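Local coordinates for protein serine proteinase inhibitor A (Sagittaria sagittifolia, PDB 3E8L) that inhibits serine proteases through two reactive sites and in this complex holds two trypsin molecules at once, at residues 18-23 with 75-79; 50-55 with 116-122; 140-144 with 176-181. The protein carries 2 engineered substitutions. The contacts are given in a common frame with arbitrary orientation. Where two conformers were deposited one is given. Residues are numbered along the deposited sequence.

Interaction 1 (18-23 with 75-79)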
ATOM      1  N   ALA A  18     -18.332 -11.652  -9.506  1.00 24.16           N
ATOM      2  CA  ALA A  18     -17.230 -10.722  -9.521  1.00 24.88           C
ATOM      3  C   ALA A  18     -16.740 -10.440  -8.095  1.00 25.56           C
ATOM      4  O   ALA A  18     -17.529 -10.283  -7.157  1.00 25.74           O
ATOM      5  CB  ALA A  18     -17.622  -9.433 -10.241  1.00 24.22           C
ATOM      6  N   VAL A  19     -15.424 -10.387  -7.938  1.00 26.22           N
ATOM      7  CA  VAL A  19     -14.833 -10.098  -6.652  1.00 26.24           C
ATOM      8  C   VAL A  19     -15.016  -8.615  -6.353  1.00 26.76           C
ATOM      9  O   VAL A  19     -14.556  -7.740  -7.097  1.00 26.61           O
ATOM     10  CB  VAL A  19     -13.359 -10.512  -6.631  1.00 26.31           C
ATOM     11  CG1 VAL A  19     -12.670 -10.001  -5.353  1.00 25.76           C
ATOM     12  CG2 VAL A  19     -13.247 -12.037  -6.755  1.00 25.30           C
ATOM     13  N   GLN A  20     -15.703  -8.334  -5.260  1.00 27.20           N
ATOM     14  CA  GLN A  20     -15.995  -6.945  -4.910  1.00 27.99           C
ATOM     15  C   GLN A  20     -14.877  -6.277  -4.126  1.00 28.32           C
ATOM     16  O   GLN A  20     -14.232  -6.899  -3.274  1.00 28.66           O
ATOM     17  CB  GLN A  20     -17.325  -6.850  -4.171  1.00 27.84           C
ATOM     18  CG  GLN A  20     -18.511  -7.175  -5.073  1.00 28.60           C
ATOM     19  CD  GLN A  20     -19.729  -7.499  -4.286  1.00 29.06           C
ATOM     20  OE1 GLN A  20     -20.098  -6.772  -3.363  1.00 30.66           O
ATOM     21  NE2 GLN A  20     -20.382  -8.585  -4.643  1.00 29.64           N
ATOM     22  N   LEU A  21     -14.648  -5.006  -4.436  1.00 28.62           N
ATOM     23  CA  LEU A  21     -13.694  -4.195  -3.699  1.00 29.10           C
ATOM     24  C   LEU A  21     -14.282  -3.574  -2.434  1.00 29.24           C
ATOM     25  O   LEU A  21     -15.500  -3.383  -2.299  1.00 28.69           O
ATOM     26  CB  LEU A  21     -13.148  -3.071  -4.585  1.00 29.34           C
ATOM     27  CG  LEU A  21     -12.026  -3.294  -5.604  1.00 29.14           C
ATOM     28  CD1 LEU A  21     -11.238  -4.587  -5.411  1.00 29.96           C
ATOM     29  CD2 LEU A  21     -12.541  -3.191  -6.972  1.00 29.37           C
ATOM     30  N   ASN A  22     -13.389  -3.237  -1.516  1.00 29.68           N
ATOM     31  CA  ASN A  22     -13.765  -2.498  -0.328  1.00 30.12           C
ATOM     32  C   ASN A  22     -13.848  -0.994  -0.597  1.00 30.74           C
ATOM     33  O   ASN A  22     -12.835  -0.317  -0.745  1.00 30.37           O
ATOM     34  CB  ASN A  22     -12.794  -2.793   0.811  1.00 30.27           C
ATOM     35  CG  ASN A  22     -12.887  -1.768   1.918  1.00 30.36           C
ATOM     36  OD1 ASN A  22     -13.914  -1.107   2.070  1.00 31.77           O
ATOM     37  ND2 ASN A  22     -11.824  -1.627   2.692  1.00 28.64           N
ATOM     38  N   LEU A  23     -15.078  -0.507  -0.696  1.00 31.86           N
ATOM     39  CA  LEU A  23     -15.353   0.888  -0.992  1.00 32.83           C
ATOM     40  C   LEU A  23     -16.077   1.546   0.166  1.00 33.25           C
ATOM     41  O   LEU A  23     -16.853   2.473  -0.024  1.00 33.31           O
ATOM     42  CB  LEU A  23     -16.213   1.004  -2.251  1.00 32.82           C
ATOM     43  CG  LEU A  23     -15.501   1.145  -3.592  1.00 32.95           C
ATOM     44  CD1 LEU A  23     -14.630  -0.055  -3.873  1.00 32.90           C
ATOM     45  CD2 LEU A  23     -16.506   1.350  -4.703  1.00 32.05           C
ATOM     46  N   SER A  75     -12.182   4.303  -8.366  1.00 28.36           N
ATOM     47  CA  SER A  75     -12.218   2.952  -8.903  1.00 29.38           C
ATOM     48  C   SER A  75     -13.636   2.409  -8.936  1.00 29.51           C
ATOM     49  O   SER A  75     -14.437   2.691  -8.049  1.00 29.16           O
ATOM     50  CB  SER A  75     -11.332   2.022  -8.080  1.00 28.92           C
ATOM     51  OG  SER A  75     -11.320   0.720  -8.629  1.00 30.69           O
ATOM     52  N   GLN A  76     -13.942   1.631  -9.964  1.00 29.55           N
ATOM     53  CA  GLN A  76     -15.225   0.929 -10.025  1.00 29.92           C
ATOM     54  C   GLN A  76     -15.184  -0.190  -8.973  1.00 29.40           C
ATOM     55  O   GLN A  76     -14.106  -0.595  -8.562  1.00 28.73           O
ATOM     56  CB  GLN A  76     -15.528   0.428 -11.450  1.00 30.59           C
ATOM     57  CG  GLN A  76     -14.322  -0.080 -12.223  1.00 31.57           C
ATOM     58  CD  GLN A  76     -13.759  -1.287 -11.568  1.00 34.16           C
ATOM     59  OE1 GLN A  76     -12.628  -1.274 -11.064  1.00 36.69           O
ATOM     60  NE2 GLN A  76     -14.564  -2.334 -11.498  1.00 34.98           N
ATOM     61  N   PRO A  77     -16.351  -0.651  -8.492  1.00 29.53           N
ATOM     62  CA  PRO A  77     -16.420  -1.509  -7.286  1.00 29.57           C
ATOM     63  C   PRO A  77     -15.973  -2.978  -7.432  1.00 29.58           C
ATOM     64  O   PRO A  77     -16.136  -3.760  -6.494  1.00 30.00           O
ATOM     65  CB  PRO A  77     -17.919  -1.472  -6.918  1.00 29.76           C
ATOM     66  CG  PRO A  77     -18.521  -0.387  -7.770  1.00 29.29           C
ATOM     67  CD  PRO A  77     -17.694  -0.326  -8.993  1.00 29.22           C
ATOM     68  N   VAL A  78     -15.412  -3.353  -8.572  1.00 29.08           N
ATOM     69  CA  VAL A  78     -15.123  -4.751  -8.823  1.00 29.37           C
ATOM     70  C   VAL A  78     -13.657  -4.928  -9.181  1.00 29.49           C
ATOM     71  O   VAL A  78     -13.081  -4.071  -9.832  1.00 30.42           O
ATOM     72  CB  VAL A  78     -16.085  -5.317  -9.924  1.00 29.49           C
ATOM     73  CG1 VAL A  78     -15.383  -5.545 -11.246  1.00 28.53           C
ATOM     74  CG2 VAL A  78     -16.733  -6.582  -9.445  1.00 29.57           C
ATOM     75  N   MET A  79     -13.044  -6.021  -8.741  1.00 29.31           N
ATOM     76  CA  MET A  79     -11.638  -6.271  -9.045  1.00 29.32           C
ATOM     77  C   MET A  79     -11.494  -6.612 -10.527  1.00 29.11           C
ATOM     78  O   MET A  79     -12.181  -7.508 -11.022  1.00 28.99           O
ATOM     79  CB  MET A  79     -11.069  -7.376  -8.130  1.00 29.47           C
ATOM     80  CG  MET A  79      -9.691  -7.864  -8.497  1.00 29.74           C
ATOM     81  SD  MET A  79      -8.806  -8.989  -7.376  1.00 33.93           S
ATOM     82  CE  MET A  79      -9.925  -9.307  -6.045  1.00 35.20           C
TER
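In this beta-trefoil inhibitor, two loop segments pair briefly in antiparallel register: segment 75-79, in the connection between strands 67-70 and 84-89, and segment 18-23, ahead of strand 30-34. Ser75, at the start of the second segment, lies 4.4 Å from Leu21 CD2 through its OG. Gln76 turns its CB away, and its side chain folds back along its own segment, where Gln76 NE2 donates to Val78 O at 2.8 Å, a bond that spans Pro77. Pro77 makes the first backbone link, with Leu21 N donating to Pro77 O at 2.8 Å in a nearly straight bond, while its ring meets the side chain of Leu23 (Pro77 CB to Leu23 CD2, 3.9 Å) near the surface. Behind this bond the side chain of Leu21 enters the interior against Phe69 and Tyr85, whereas the neighbouring Asn22 accepts a hydrogen bond from trypsin at its backbone O, so the pairing lies beside a protease interface. Val78 stands opposite Gln20, their CA atoms 4.6 Å apart, at the single bridge of the pair; Val78 CA also approaches Val19 O at 3.5 Å in a CA-H...O contact. Met79, its side chain likewise on Phe69 and Tyr85, closes the second backbone link, its N donating to Val19 O at 2.8 Å.

Interaction 2 (50-55 with 116-122)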
ATOM      1  N   ALA A  50       7.263  -7.957  15.098  1.00 34.23           N
ATOM      2  CA  ALA A  50       6.465  -6.772  15.368  1.00 33.85           C
ATOM      3  C   ALA A  50       5.042  -6.971  14.903  1.00 33.78           C
ATOM      4  O   ALA A  50       4.386  -7.931  15.284  1.00 34.00           O
ATOM      5  CB  ALA A  50       7.079  -5.551  14.716  1.00 34.04           C
ATOM      6  N   CYS A  51       4.569  -6.054  14.079  1.00 33.12           N
ATOM      7  CA  CYS A  51       3.254  -6.185  13.499  1.00 31.73           C
ATOM      8  C   CYS A  51       3.362  -7.008  12.194  1.00 31.73           C
ATOM      9  O   CYS A  51       2.410  -7.043  11.439  1.00 31.67           O
ATOM     10  CB  CYS A  51       2.613  -4.785  13.279  1.00 31.33           C
ATOM     11  SG  CYS A  51       2.908  -3.439  14.557  1.00 30.12           S
ATOM     12  N   LYS A  52       4.493  -7.693  11.947  1.00 30.60           N
ATOM     13  CA  LYS A  52       4.688  -8.356  10.649  1.00 29.59           C
ATOM     14  C   LYS A  52       4.619  -9.896  10.648  1.00 29.17           C
ATOM     15  O   LYS A  52       5.103 -10.562  11.561  1.00 29.19           O
ATOM     16  CB  LYS A  52       6.006  -7.881  10.049  1.00 29.72           C
ATOM     17  CG  LYS A  52       6.268  -8.306   8.618  1.00 29.99           C
ATOM     18  CD  LYS A  52       7.585  -7.723   8.118  1.00 28.26           C
ATOM     19  CE  LYS A  52       7.491  -6.228   7.935  1.00 27.62           C
ATOM     20  NZ  LYS A  52       8.696  -5.735   7.231  1.00 28.74           N
ATOM     21  N   SER A  53       4.022 -10.440   9.592  1.00 28.60           N
ATOM     22  CA  SER A  53       3.786 -11.874   9.442  1.00 28.11           C
ATOM     23  C   SER A  53       4.228 -12.348   8.067  1.00 27.90           C
ATOM     24  O   SER A  53       4.344 -11.533   7.136  1.00 27.92           O
ATOM     25  CB  SER A  53       2.293 -12.172   9.581  1.00 27.99           C
ATOM     26  OG  SER A  53       1.868 -12.156  10.925  1.00 27.88           O
ATOM     27  N   TYR A  54       4.468 -13.655   7.922  1.00 27.42           N
ATOM     28  CA  TYR A  54       4.649 -14.228   6.583  1.00 27.02           C
ATOM     29  C   TYR A  54       3.284 -14.642   6.070  1.00 27.47           C
ATOM     30  O   TYR A  54       2.508 -15.245   6.826  1.00 27.25           O
ATOM     31  CB  TYR A  54       5.546 -15.460   6.603  1.00 26.23           C
ATOM     32  CG  TYR A  54       6.973 -15.212   7.020  1.00 23.83           C
ATOM     33  CD1 TYR A  54       7.910 -14.791   6.102  1.00 22.26           C
ATOM     34  CD2 TYR A  54       7.385 -15.430   8.332  1.00 21.52           C
ATOM     35  CE1 TYR A  54       9.223 -14.583   6.463  1.00 21.84           C
ATOM     36  CE2 TYR A  54       8.704 -15.220   8.716  1.00 21.87           C
ATOM     37  CZ  TYR A  54       9.627 -14.792   7.764  1.00 21.62           C
ATOM     38  OH  TYR A  54      10.949 -14.570   8.105  1.00 19.52           O
ATOM     39  N   VAL A  55       2.995 -14.307   4.807  1.00 27.67           N
ATOM     40  CA  VAL A  55       1.877 -14.905   4.082  1.00 28.22           C
ATOM     41  C   VAL A  55       2.246 -16.346   3.700  1.00 28.53           C
ATOM     42  O   VAL A  55       3.202 -16.593   2.953  1.00 28.44           O
ATOM     43  CB  VAL A  55       1.506 -14.113   2.812  1.00 28.33           C
ATOM     44  CG1 VAL A  55       0.245 -14.701   2.174  1.00 28.96           C
ATOM     45  CG2 VAL A  55       1.295 -12.656   3.128  1.00 27.72           C
ATOM     46  N   PRO A 116       9.971 -12.774   0.625  1.00 27.91           N
ATOM     47  CA  PRO A 116       8.623 -13.242   0.960  1.00 27.39           C
ATOM     48  C   PRO A 116       7.578 -12.173   0.713  1.00 27.22           C
ATOM     49  O   PRO A 116       7.918 -10.996   0.611  1.00 27.39           O
ATOM     50  CB  PRO A 116       8.714 -13.529   2.462  1.00 27.08           C
ATOM     51  CG  PRO A 116       9.859 -12.729   2.942  1.00 27.53           C
ATOM     52  CD  PRO A 116      10.829 -12.658   1.817  1.00 27.73           C
ATOM     53  N   ILE A 117       6.320 -12.583   0.585  0.50 26.98           N
ATOM     54  CA  ILE A 117       5.215 -11.655   0.706  0.50 26.68           C
ATOM     55  C   ILE A 117       4.934 -11.620   2.203  0.50 26.99           C
ATOM     56  O   ILE A 117       4.819 -12.676   2.843  0.50 27.10           O
ATOM     57  CB  ILE A 117       3.948 -12.136  -0.042  0.50 26.61           C
ATOM     58  CG1 ILE A 117       4.271 -12.474  -1.499  0.50 25.63           C
ATOM     59  CG2 ILE A 117       2.865 -11.081   0.027  0.50 26.19           C
ATOM     60  CD1 ILE A 117       5.063 -11.400  -2.218  0.50 21.75           C
ATOM     61  N   THR A 118       4.872 -10.419   2.768  1.00 26.65           N
ATOM     62  CA  THR A 118       4.583 -10.269   4.186  1.00 26.92           C
ATOM     63  C   THR A 118       3.215  -9.611   4.325  1.00 27.06           C
ATOM     64  O   THR A 118       2.613  -9.214   3.317  1.00 27.99           O
ATOM     65  CB  THR A 118       5.698  -9.483   4.950  1.00 26.46           C
ATOM     66  OG1 THR A 118       5.792  -8.147   4.439  1.00 27.25           O
ATOM     67  CG2 THR A 118       7.035 -10.174   4.798  1.00 25.43           C
ATOM     68  N   ALA A 119       2.712  -9.519   5.551  1.00 26.29           N
ATOM     69  CA  ALA A 119       1.474  -8.825   5.799  1.00 26.20           C
ATOM     70  C   ALA A 119       1.578  -8.114   7.112  1.00 26.43           C
ATOM     71  O   ALA A 119       1.934  -8.716   8.133  1.00 27.09           O
ATOM     72  CB  ALA A 119       0.313  -9.804   5.840  1.00 26.73           C
ATOM     73  N   GLY A 120       1.247  -6.834   7.101  1.00 25.93           N
ATOM     74  CA  GLY A 120       1.192  -6.063   8.324  1.00 25.44           C
ATOM     75  C   GLY A 120       2.466  -5.292   8.564  1.00 25.38           C
ATOM     76  O   GLY A 120       3.553  -5.760   8.233  1.00 25.80           O
ATOM     77  N   ASP A 121       2.327  -4.107   9.138  1.00 25.18           N
ATOM     78  CA  ASP A 121       3.470  -3.289   9.561  1.00 25.55           C
ATOM     79  C   ASP A 121       2.892  -2.171  10.413  1.00 25.05           C
ATOM     80  O   ASP A 121       1.669  -1.995  10.470  1.00 25.45           O
ATOM     81  CB  ASP A 121       4.206  -2.710   8.339  1.00 25.18           C
ATOM     82  CG  ASP A 121       5.705  -2.524   8.566  1.00 26.14           C
ATOM     83  OD1 ASP A 121       6.186  -2.549   9.715  1.00 24.56           O
ATOM     84  OD2 ASP A 121       6.415  -2.330   7.557  1.00 28.13           O
ATOM     85  N   TYR A 122       3.753  -1.433  11.098  1.00 24.51           N
ATOM     86  CA  TYR A 122       3.316  -0.262  11.835  1.00 23.55           C
ATOM     87  C   TYR A 122       2.509   0.628  10.892  1.00 23.61           C
ATOM     88  O   TYR A 122       2.993   0.982   9.812  1.00 23.93           O
ATOM     89  CB  TYR A 122       4.540   0.475  12.344  1.00 22.97           C
ATOM     90  CG  TYR A 122       5.307  -0.277  13.405  1.00 23.19           C
ATOM     91  CD1 TYR A 122       4.721  -0.553  14.651  1.00 23.29           C
ATOM     92  CD2 TYR A 122       6.619  -0.695  13.190  1.00 22.72           C
ATOM     93  CE1 TYR A 122       5.407  -1.221  15.638  1.00 22.48           C
ATOM     94  CE2 TYR A 122       7.331  -1.376  14.189  1.00 22.43           C
ATOM     95  CZ  TYR A 122       6.707  -1.638  15.406  1.00 23.15           C
ATOM     96  OH  TYR A 122       7.361  -2.300  16.413  1.00 24.02           O
TER
HETATM   97  O   HOH W   1       8.156  -7.029   4.486  1.00 19.85           O
HETATM   98  O   HOH W   2       0.354  -9.616  10.647  1.00 33.50           O
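This is an antiparallel strand pairing between two repeats of the beta-trefoil: strand 52-57, which forms a hairpin with 43-49 in the first third of the chain, lies against strand 113-119 of the middle third. Ser53 and Ala119 form a hydrogen-bonded pair, with Ser53 N to Ala119 O at 3.1 Å and Ala119 N to Ser53 O at 3.0 Å. Val55 N to Ile117 O, also 3.1 Å, adds the next link beyond the non-hydrogen-bonded pair Tyr54-Thr118. Val55 and Ile117 each have a further backbone bond to Leu170 of strand 167-172, consistent with the three-way meeting of hairpins that gives the trefoil its pseudo-threefold form. Here the contact is apolar: Val55 CG2 lies 3.8 Å from Ile117 CG2 and 4.1 Å from Ala119 CB, with Trp101 alongside. Two waters extend the pairing. One joins Lys52 NZ (3.1 Å) to Thr118 OG1 (2.6 Å); the other joins Ser53 OG (3.0 Å) to Ala119 O (3.1 Å). Tyr54 CD1 meets Pro116 CB edge-on at 3.9 Å, while its hydroxyl bonds to Glu107. Next to Ala119, Gly120 adopts a positive phi, and a side chain there would collide with Cys51 O. Tyr122, whose ring also makes a cation-pi contact with a basic side chain of trypsin, packs obliquely on the Cys51-Cys97 disulfide: Cys51 SG sits 4.0 Å from the ring centroid and 3.4 Å from Tyr122 CD1.

Interaction 3 (140-144 with 176-181). Engineered in segment 176-181: Gln180 (natural residue Arg).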
ATOM      1  N   GLY A 140     -11.762 -18.384 -13.145  1.00 28.72           N
ATOM      2  CA  GLY A 140     -11.797 -18.371 -11.676  1.00 28.03           C
ATOM      3  C   GLY A 140     -10.550 -18.875 -10.962  1.00 27.86           C
ATOM      4  O   GLY A 140     -10.577 -19.099  -9.756  1.00 27.86           O
ATOM      5  N   VAL A 141      -9.458 -19.058 -11.704  1.00 27.67           N
ATOM      6  CA  VAL A 141      -8.191 -19.536 -11.159  1.00 27.38           C
ATOM      7  C   VAL A 141      -7.110 -18.568 -11.628  1.00 27.90           C
ATOM      8  O   VAL A 141      -6.989 -18.298 -12.835  1.00 28.01           O
ATOM      9  CB  VAL A 141      -7.853 -20.989 -11.630  1.00 27.32           C
ATOM     10  CG1 VAL A 141      -6.572 -21.467 -11.000  1.00 27.18           C
ATOM     11  CG2 VAL A 141      -8.952 -21.959 -11.278  1.00 26.08           C
ATOM     12  N   TYR A 142      -6.327 -18.036 -10.688  1.00 27.98           N
ATOM     13  CA  TYR A 142      -5.441 -16.928 -11.012  1.00 28.32           C
ATOM     14  C   TYR A 142      -4.029 -17.072 -10.496  1.00 29.01           C
ATOM     15  O   TYR A 142      -3.773 -17.808  -9.557  1.00 29.28           O
ATOM     16  CB  TYR A 142      -6.038 -15.604 -10.508  1.00 27.69           C
ATOM     17  CG  TYR A 142      -7.457 -15.380 -10.982  1.00 27.29           C
ATOM     18  CD1 TYR A 142      -7.717 -14.812 -12.234  1.00 24.26           C
ATOM     19  CD2 TYR A 142      -8.543 -15.758 -10.181  1.00 25.96           C
ATOM     20  CE1 TYR A 142      -9.016 -14.614 -12.677  1.00 23.96           C
ATOM     21  CE2 TYR A 142      -9.845 -15.577 -10.615  1.00 25.72           C
ATOM     22  CZ  TYR A 142     -10.084 -14.999 -11.870  1.00 25.75           C
ATOM     23  OH  TYR A 142     -11.389 -14.811 -12.299  1.00 23.79           O
ATOM     24  N   LYS A 143      -3.122 -16.345 -11.136  1.00 30.01           N
ATOM     25  CA  LYS A 143      -1.773 -16.162 -10.644  1.00 30.82           C
ATOM     26  C   LYS A 143      -1.714 -14.772 -10.030  1.00 30.76           C
ATOM     27  O   LYS A 143      -2.268 -13.828 -10.604  1.00 30.99           O
ATOM     28  CB  LYS A 143      -0.767 -16.293 -11.802  1.00 31.35           C
ATOM     29  CG  LYS A 143      -0.255 -17.729 -12.003  1.00 33.80           C
ATOM     30  CD  LYS A 143       0.533 -17.923 -13.295  1.00 37.28           C
ATOM     31  CE  LYS A 143      -0.303 -18.579 -14.373  1.00 39.86           C
ATOM     32  NZ  LYS A 143       0.474 -19.591 -15.181  1.00 42.45           N
ATOM     33  N   LEU A 144      -1.073 -14.641  -8.868  1.00 30.04           N
ATOM     34  CA  LEU A 144      -0.854 -13.320  -8.300  1.00 29.47           C
ATOM     35  C   LEU A 144       0.465 -12.721  -8.794  1.00 29.07           C
ATOM     36  O   LEU A 144       1.425 -13.443  -9.060  1.00 29.07           O
ATOM     37  CB  LEU A 144      -0.878 -13.356  -6.769  1.00 29.32           C
ATOM     38  CG  LEU A 144      -2.118 -13.976  -6.122  1.00 30.82           C
ATOM     39  CD1 LEU A 144      -1.933 -14.123  -4.597  1.00 29.20           C
ATOM     40  CD2 LEU A 144      -3.412 -13.214  -6.487  1.00 30.31           C
ATOM     41  N   HIS A 176       5.267 -22.509  -9.158  1.00 28.23           N
ATOM     42  CA  HIS A 176       3.974 -22.175  -9.731  1.00 28.25           C
ATOM     43  C   HIS A 176       2.898 -22.298  -8.645  1.00 27.74           C
ATOM     44  O   HIS A 176       2.821 -23.305  -7.944  1.00 27.33           O
ATOM     45  CB  HIS A 176       3.743 -23.124 -10.918  1.00 29.04           C
ATOM     46  CG  HIS A 176       2.387 -23.033 -11.550  1.00 31.46           C
ATOM     47  ND1 HIS A 176       1.376 -23.935 -11.278  1.00 33.57           N
ATOM     48  CD2 HIS A 176       1.888 -22.177 -12.476  1.00 33.44           C
ATOM     49  CE1 HIS A 176       0.304 -23.623 -11.989  1.00 34.37           C
ATOM     50  NE2 HIS A 176       0.591 -22.563 -12.728  1.00 35.10           N
ATOM     51  N   PHE A 177       2.102 -21.245  -8.482  1.00 27.52           N
ATOM     52  CA  PHE A 177       1.084 -21.167  -7.437  1.00 27.41           C
ATOM     53  C   PHE A 177      -0.129 -20.443  -8.010  1.00 27.56           C
ATOM     54  O   PHE A 177       0.002 -19.318  -8.505  1.00 27.98           O
ATOM     55  CB  PHE A 177       1.652 -20.407  -6.231  1.00 27.06           C
ATOM     56  CG  PHE A 177       0.749 -20.371  -5.023  1.00 28.14           C
ATOM     57  CD1 PHE A 177       0.638 -21.491  -4.170  1.00 28.97           C
ATOM     58  CD2 PHE A 177       0.045 -19.208  -4.697  1.00 28.11           C
ATOM     59  CE1 PHE A 177      -0.183 -21.462  -3.027  1.00 27.50           C
ATOM     60  CE2 PHE A 177      -0.784 -19.165  -3.558  1.00 28.48           C
ATOM     61  CZ  PHE A 177      -0.895 -20.296  -2.722  1.00 28.60           C
ATOM     62  N   THR A 178      -1.292 -21.058  -7.960  1.00 20.00           N
ATOM     63  CA  THR A 178      -2.501 -20.492  -8.500  1.00 20.00           C
ATOM     64  C   THR A 178      -3.588 -20.468  -7.439  1.00 20.00           C
ATOM     65  O   THR A 178      -3.555 -21.235  -6.537  1.00 27.60           O
ATOM     66  CB  THR A 178      -2.942 -21.173  -9.809  1.00 20.00           C
ATOM     67  OG1 THR A 178      -3.439 -22.455  -9.554  1.00 20.00           O
ATOM     68  CG2 THR A 178      -1.868 -21.357 -10.698  1.00 20.00           C
ATOM     69  N   VAL A 179      -4.499 -19.514  -7.499  1.00 26.72           N
ATOM     70  CA  VAL A 179      -5.481 -19.348  -6.444  1.00 26.32           C
ATOM     71  C   VAL A 179      -6.899 -19.175  -6.941  1.00 26.61           C
ATOM     72  O   VAL A 179      -7.141 -18.897  -8.109  1.00 26.78           O
ATOM     73  CB  VAL A 179      -5.150 -18.152  -5.540  1.00 26.18           C
ATOM     74  CG1 VAL A 179      -3.778 -18.306  -4.932  1.00 25.95           C
ATOM     75  CG2 VAL A 179      -5.254 -16.860  -6.317  1.00 25.54           C
ATOM     76  N   GLN A 180      -7.833 -19.348  -6.020  1.00 26.39           N
ATOM     77  CA  GLN A 180      -9.207 -18.927  -6.200  1.00 26.44           C
ATOM     78  C   GLN A 180      -9.564 -17.980  -5.064  1.00 26.26           C
ATOM     79  O   GLN A 180      -9.011 -18.060  -3.974  1.00 25.60           O
ATOM     80  CB  GLN A 180     -10.167 -20.119  -6.187  1.00 26.38           C
ATOM     81  CG  GLN A 180     -10.218 -20.911  -7.479  1.00 27.73           C
ATOM     82  CD  GLN A 180     -11.415 -21.842  -7.547  1.00 28.53           C
ATOM     83  OE1 GLN A 180     -12.326 -21.642  -8.345  1.00 27.90           O
ATOM     84  NE2 GLN A 180     -11.407 -22.872  -6.716  1.00 27.56           N
ATOM     85  N   PHE A 181     -10.495 -17.082  -5.333  1.00 26.22           N
ATOM     86  CA  PHE A 181     -11.079 -16.230  -4.311  1.00 26.36           C
ATOM     87  C   PHE A 181     -12.406 -16.840  -3.904  1.00 27.33           C
ATOM     88  O   PHE A 181     -13.186 -17.250  -4.752  1.00 27.41           O
ATOM     89  CB  PHE A 181     -11.246 -14.806  -4.819  1.00 25.53           C
ATOM     90  CG  PHE A 181      -9.963 -14.166  -5.235  1.00 23.37           C
ATOM     91  CD1 PHE A 181      -9.474 -14.333  -6.523  1.00 20.35           C
ATOM     92  CD2 PHE A 181      -9.248 -13.384  -4.343  1.00 22.75           C
ATOM     93  CE1 PHE A 181      -8.300 -13.739  -6.916  1.00 20.80           C
ATOM     94  CE2 PHE A 181      -8.064 -12.769  -4.726  1.00 21.75           C
ATOM     95  CZ  PHE A 181      -7.582 -12.954  -6.014  1.00 21.29           C
TER
HETATM   96  O   HOH W   3     -11.832 -17.175  -8.080  0.80 35.00           O
HETATM   97  O   HOH W   4      -1.629 -22.043 -14.878  1.00 38.33           O
HETATM   98  O   HOH W   5       0.519 -16.645  -7.824  1.00 26.70           O
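Segments 140-144 and 176-181 pair antiparallel at one point and cross nearly at right angles: the axes of strands 142-144 and 179-181 lie at 101° and come no closer than 6.4 Å. Direct backbone bonding is therefore confined to one antiparallel hydrogen-bonded pair, Tyr142 N to Val179 O and Val179 N to Tyr142 O, both 2.8 Å. Two CA-H...O contacts flank it, Val141 CA to Val179 O at 3.3 Å and Thr178 CA to Tyr142 O at 3.2 Å. Where the chains splay, water replaces the missing links: one molecule spans Gly140 O (2.8 Å) and Phe181 N (3.1 Å), another Leu144 N and Phe177 O (2.8 Å to each). Gly140, just before Val141, has a positive phi, favourable for glycine. In the beta-trefoil these are the first and last strands of the third repeat; their neighbours are 130-135 beside 142-147 and 30-34 beside 179-183, so the pair helps to close the curled barrel. Inward, Leu144 CD2 packs 4.1 Å from Val179 CG2 and 4.2 Å from Phe181 CZ, and Tyr142 CD2 meets the edge of the Phe181 ring at CE1, 3.8 Å away. The hydroxyl of Tyr142 bonds to the backbone N of Val12. Elsewhere, Val141 CG2 lies 4.1 Å from CG of Gln180, an engineered residue replacing arginine, and one water bridges Lys143 NZ (3.2 Å) and His176 NE2 (3.1 Å) nearer the surface.

Interaction 3 is the most buried of the three and belongs to the barrel; interactions 1 and 2 are partly buried, lie on opposite sides of the chain's centre and both come within reach of trypsin. Interaction 1 ties loops together with two direct backbone bonds, whereas interaction 2 joins regular strands from different repeats and interaction 3 joins strands within one repeat. Bridging water enters only interactions 2 and 3: in the former it joins side chains to each other or to a carbonyl, in the latter it also spans the splayed backbones. Interactions 1 and 3 share one apolar layer, with Val19 CG2 3.9 Å from Phe181 CB; interaction 2 touches neither, its centre being about 24 Å and 21 Å from theirs.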